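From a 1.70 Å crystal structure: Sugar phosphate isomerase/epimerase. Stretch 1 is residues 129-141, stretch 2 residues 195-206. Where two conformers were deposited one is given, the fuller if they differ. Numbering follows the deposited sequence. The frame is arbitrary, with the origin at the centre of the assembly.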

# COMPACT_ATOMS: atom_id res chain seq x y z
N MSE A 129 5.71 3.93 2.36
CA MSE A 129 7.13 4.22 2.22
C MSE A 129 7.90 3.97 3.53
O MSE A 129 7.46 4.35 4.58
N MSE A 130 9.05 3.31 3.41
CA MSE A 130 9.87 2.99 4.57
C MSE A 130 10.60 4.22 5.11
O MSE A 130 11.21 5.00 4.33
N PRO A 131 10.53 4.45 6.45
CA PRO A 131 11.41 5.45 7.04
C PRO A 131 12.88 5.05 6.90
O PRO A 131 13.20 3.94 6.49
N THR A 132 13.75 5.98 7.20
CA THR A 132 15.16 5.67 7.23
C THR A 132 15.46 4.63 8.32
O THR A 132 15.23 4.90 9.51
N ILE A 133 15.96 3.45 7.92
CA ILE A 133 16.33 2.39 8.84
C ILE A 133 17.68 1.77 8.39
O ILE A 133 17.73 1.16 7.30
N THR A 134 18.72 1.97 9.18
CA THR A 134 20.05 1.39 8.92
C THR A 134 20.61 0.52 10.04
O THR A 134 21.71 -0.07 9.90
N THR A 135 19.92 0.49 11.18
CA THR A 135 20.40 -0.20 12.37
C THR A 135 19.20 -0.89 13.04
O THR A 135 18.05 -0.54 12.79
N HIS A 136 19.51 -1.85 13.93
CA HIS A 136 18.49 -2.54 14.70
C HIS A 136 17.75 -1.51 15.55
O HIS A 136 16.56 -1.54 15.64
N ASP A 137 18.47 -0.60 16.18
CA ASP A 137 17.83 0.37 17.06
C ASP A 137 16.88 1.30 16.30
O ASP A 137 15.81 1.61 16.80
N GLU A 138 17.24 1.73 15.09
CA GLU A 138 16.35 2.54 14.28
C GLU A 138 15.10 1.76 13.94
O GLU A 138 13.99 2.30 13.96
N ALA A 139 15.25 0.47 13.62
CA ALA A 139 14.08 -0.31 13.30
C ALA A 139 13.15 -0.44 14.50
O ALA A 139 11.92 -0.37 14.36
N LYS A 140 13.74 -0.64 15.68
CA LYS A 140 12.95 -0.72 16.91
C LYS A 140 12.08 0.51 17.09
O LYS A 140 10.87 0.38 17.30
N LEU A 141 12.69 1.69 17.02
CA LEU A 141 11.98 2.95 17.21
C LEU A 141 10.90 3.13 16.17
O LEU A 141 9.79 3.56 16.50
N GLY A 195 23.14 -10.67 9.13
CA GLY A 195 22.23 -9.64 9.65
C GLY A 195 20.77 -10.00 9.38
O GLY A 195 20.47 -10.93 8.66
N ASP A 196 19.87 -9.21 9.94
CA ASP A 196 18.44 -9.48 9.89
C ASP A 196 17.77 -8.60 8.87
O ASP A 196 18.08 -7.42 8.80
N GLN A 197 16.82 -9.16 8.11
CA GLN A 197 16.06 -8.36 7.19
C GLN A 197 15.18 -7.39 7.98
O GLN A 197 14.52 -7.78 8.95
N ILE A 198 15.14 -6.15 7.53
CA ILE A 198 14.28 -5.13 8.17
C ILE A 198 12.85 -5.60 8.30
O ILE A 198 12.25 -5.44 9.36
N TYR A 199 12.27 -6.19 7.25
CA TYR A 199 10.87 -6.63 7.31
C TYR A 199 10.62 -7.64 8.45
O TYR A 199 9.55 -7.62 9.11
N ASP A 200 11.56 -8.57 8.63
CA ASP A 200 11.48 -9.54 9.74
C ASP A 200 11.48 -8.85 11.10
O ASP A 200 10.76 -9.27 11.99
N LEU A 201 12.27 -7.79 11.25
CA LEU A 201 12.26 -7.01 12.47
C LEU A 201 10.92 -6.29 12.64
O LEU A 201 10.42 -6.14 13.76
N MSE A 202 10.33 -5.83 11.53
CA MSE A 202 9.04 -5.13 11.61
C MSE A 202 7.95 -6.07 12.10
O MSE A 202 7.14 -5.70 12.95
N LEU A 203 7.92 -7.27 11.53
CA LEU A 203 6.99 -8.32 11.98
C LEU A 203 7.20 -8.62 13.45
O LEU A 203 6.25 -8.67 14.24
N LYS A 204 8.44 -8.84 13.84
CA LYS A 204 8.72 -9.24 15.23
C LYS A 204 8.30 -8.21 16.29
O LYS A 204 7.82 -8.58 17.38
N ASP A 205 8.54 -6.94 15.99
CA ASP A 205 8.48 -5.88 16.98
C ASP A 205 7.31 -4.92 16.84
O ASP A 205 7.27 -3.92 17.55
N THR A 206 6.37 -5.23 15.97
CA THR A 206 5.09 -4.53 15.91
C THR A 206 4.05 -5.46 16.55
O THR A 206 4.20 -6.68 16.51

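What fills the apolar centre of the contact? Ile198, at the start of the second helix, points toward the loop that leads into the first. With chi1 m and chi2 t, it sets its CG2 3.8 Å from CD1 of Ile133, while its CD1 lies 3.7 Å from the backbone O of Ile133. Ile133, also m and t, points back toward the helix. Selenomethionine Met130 adds to this cluster from the same loop: its chain, t, t and p, brings SE to 4.1 Å from Ile198 CG2.

How does Met202 join in when its CA-to-CB bond points sideways? Its side chain, also a selenomethionine, is m, t and t, and its end comes nearer to the loop. The methyl CE of Met202 then sits 3.6 Å from Ile133 CD1 and 3.9 Å from Met130 CG, so one flexible chain closes the cluster one helical turn beyond Ile198.

What lies between the helices themselves? Their axes approach to 9.8 Å and cross at 44°, and Ala139 and Leu201 point toward each other. The small Ala139 leaves its CB 4.0 Å from Leu201 CD1. Leu201 is m and t, and the same CD1 lies 3.9 Å from His136 CD2, linking the apolar packing to the imidazole.

Where does the contact turn polar? His136 starts sideways, but its m rotamer carries the ring nearer, and NE2 donates a hydrogen bond to Asp196 OD2 at 2.7 Å. The angle of 163° and the position of OD2 at the ring edge, near its plane, suit the in-plane N-H. Asp196, m, points toward His136. At another border, Lys140 CG comes only to 4.5 Å from Asp205 OD2; its extended chain leads away, and NZ makes a weak hydrogen bond within a salt bridge to Asp137 OD1 at 3.5 Å.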

# COMPACT_ATOMS: atom_id res chain seq x y z
CB MSE A 129 7.38 5.68 1.79
CG MSE A 129 8.84 6.02 1.44
SE MSE A 129 9.48 4.87 -0.14
CE MSE A 129 7.95 5.08 -1.05
CB MSE A 130 10.92 1.92 4.19
CG MSE A 130 11.49 1.22 5.39
SE MSE A 130 12.94 -0.00 4.95
CE MSE A 130 14.24 1.15 4.65
CB PRO A 131 11.02 5.47 8.54
CG PRO A 131 9.74 4.80 8.64
CD PRO A 131 9.63 3.86 7.46
CB THR A 132 15.97 6.93 7.55
OG1 THR A 132 15.72 7.90 6.52
CG2 THR A 132 17.47 6.64 7.63
CB ILE A 133 15.29 1.27 8.92
CG1 ILE A 133 13.91 1.82 9.36
CG2 ILE A 133 15.79 0.16 9.85
CD1 ILE A 133 12.72 0.84 9.19
CB THR A 134 21.06 2.48 8.57
OG1 THR A 134 21.25 3.34 9.70
CG2 THR A 134 20.56 3.31 7.41
CB THR A 135 21.05 0.74 13.41
OG1 THR A 135 20.06 1.65 13.94
CG2 THR A 135 22.25 1.53 12.82
CB HIS A 136 19.10 -3.66 15.60
CG HIS A 136 19.60 -4.86 14.85
ND1 HIS A 136 20.91 -4.98 14.40
CD2 HIS A 136 18.97 -6.01 14.48
CE1 HIS A 136 21.05 -6.14 13.77
NE2 HIS A 136 19.89 -6.78 13.81
CB ASP A 137 18.87 1.17 17.81
CG ASP A 137 19.58 0.35 18.91
OD1 ASP A 137 19.25 -0.83 19.14
OD2 ASP A 137 20.49 0.89 19.52
CB GLU A 138 17.03 3.05 12.97
CG GLU A 138 18.00 4.15 13.26
CD GLU A 138 18.93 4.52 12.12
OE1 GLU A 138 18.77 3.99 11.01
OE2 GLU A 138 19.82 5.37 12.37
CB ALA A 139 14.48 -1.73 12.78
CB LYS A 140 13.87 -0.86 18.12
CG LYS A 140 14.58 -2.17 18.25
CD LYS A 140 15.42 -2.16 19.50
CE LYS A 140 16.38 -3.31 19.58
NZ LYS A 140 17.23 -3.15 20.79
CB LEU A 141 12.97 4.15 17.20
CG LEU A 141 12.33 5.52 17.46
CD1 LEU A 141 11.66 5.59 18.85
CD2 LEU A 141 13.35 6.60 17.35
CB ASP A 196 17.84 -9.15 11.24
CG ASP A 196 18.45 -9.94 12.34
OD1 ASP A 196 18.22 -11.17 12.33
OD2 ASP A 196 19.18 -9.36 13.18
CB GLN A 197 15.20 -9.24 6.27
CG GLN A 197 16.06 -10.14 5.36
CD GLN A 197 15.27 -10.96 4.36
OE1 GLN A 197 15.70 -11.10 3.20
NE2 GLN A 197 14.09 -11.47 4.78
CB ILE A 198 14.39 -3.74 7.44
CG1 ILE A 198 15.77 -3.15 7.64
CG2 ILE A 198 13.32 -2.75 7.96
CD1 ILE A 198 16.12 -2.07 6.62
CB TYR A 199 10.49 -7.22 5.96
CG TYR A 199 9.01 -7.32 5.66
CD1 TYR A 199 8.24 -6.16 5.44
CD2 TYR A 199 8.36 -8.55 5.59
CE1 TYR A 199 6.89 -6.26 5.16
CE2 TYR A 199 7.02 -8.63 5.30
CZ TYR A 199 6.29 -7.51 5.10
OH TYR A 199 4.94 -7.56 4.83
CB ASP A 200 12.55 -10.60 9.61
CG ASP A 200 12.37 -11.40 8.37
OD1 ASP A 200 11.20 -11.61 8.02
OD2 ASP A 200 13.34 -11.81 7.72
CB LEU A 201 13.43 -6.01 12.51
CG LEU A 201 14.85 -6.58 12.42
CD1 LEU A 201 15.86 -5.46 12.27
CD2 LEU A 201 15.14 -7.50 13.62
CB MSE A 202 8.66 -4.51 10.26
CG MSE A 202 9.51 -3.29 9.92
SE MSE A 202 8.80 -2.64 8.18
CE MSE A 202 9.81 -0.99 8.14
CB LEU A 203 7.18 -9.58 11.15
CG LEU A 203 6.63 -9.48 9.73
CD1 LEU A 203 7.34 -10.53 8.81
CD2 LEU A 203 5.08 -9.55 9.64
CB LYS A 204 10.21 -9.52 15.39
CG LYS A 204 10.59 -10.03 16.75
CD LYS A 204 12.02 -10.52 16.81
CE LYS A 204 13.04 -9.45 16.64
NZ LYS A 204 14.16 -9.79 17.60
CB ASP A 205 9.79 -5.11 16.97
CG ASP A 205 10.95 -5.92 17.53
OD1 ASP A 205 10.72 -6.74 18.44
OD2 ASP A 205 12.09 -5.72 17.08
CB THR A 206 4.66 -4.14 14.52
OG1 THR A 206 4.66 -5.28 13.65
CG2 THR A 206 5.60 -3.06 13.99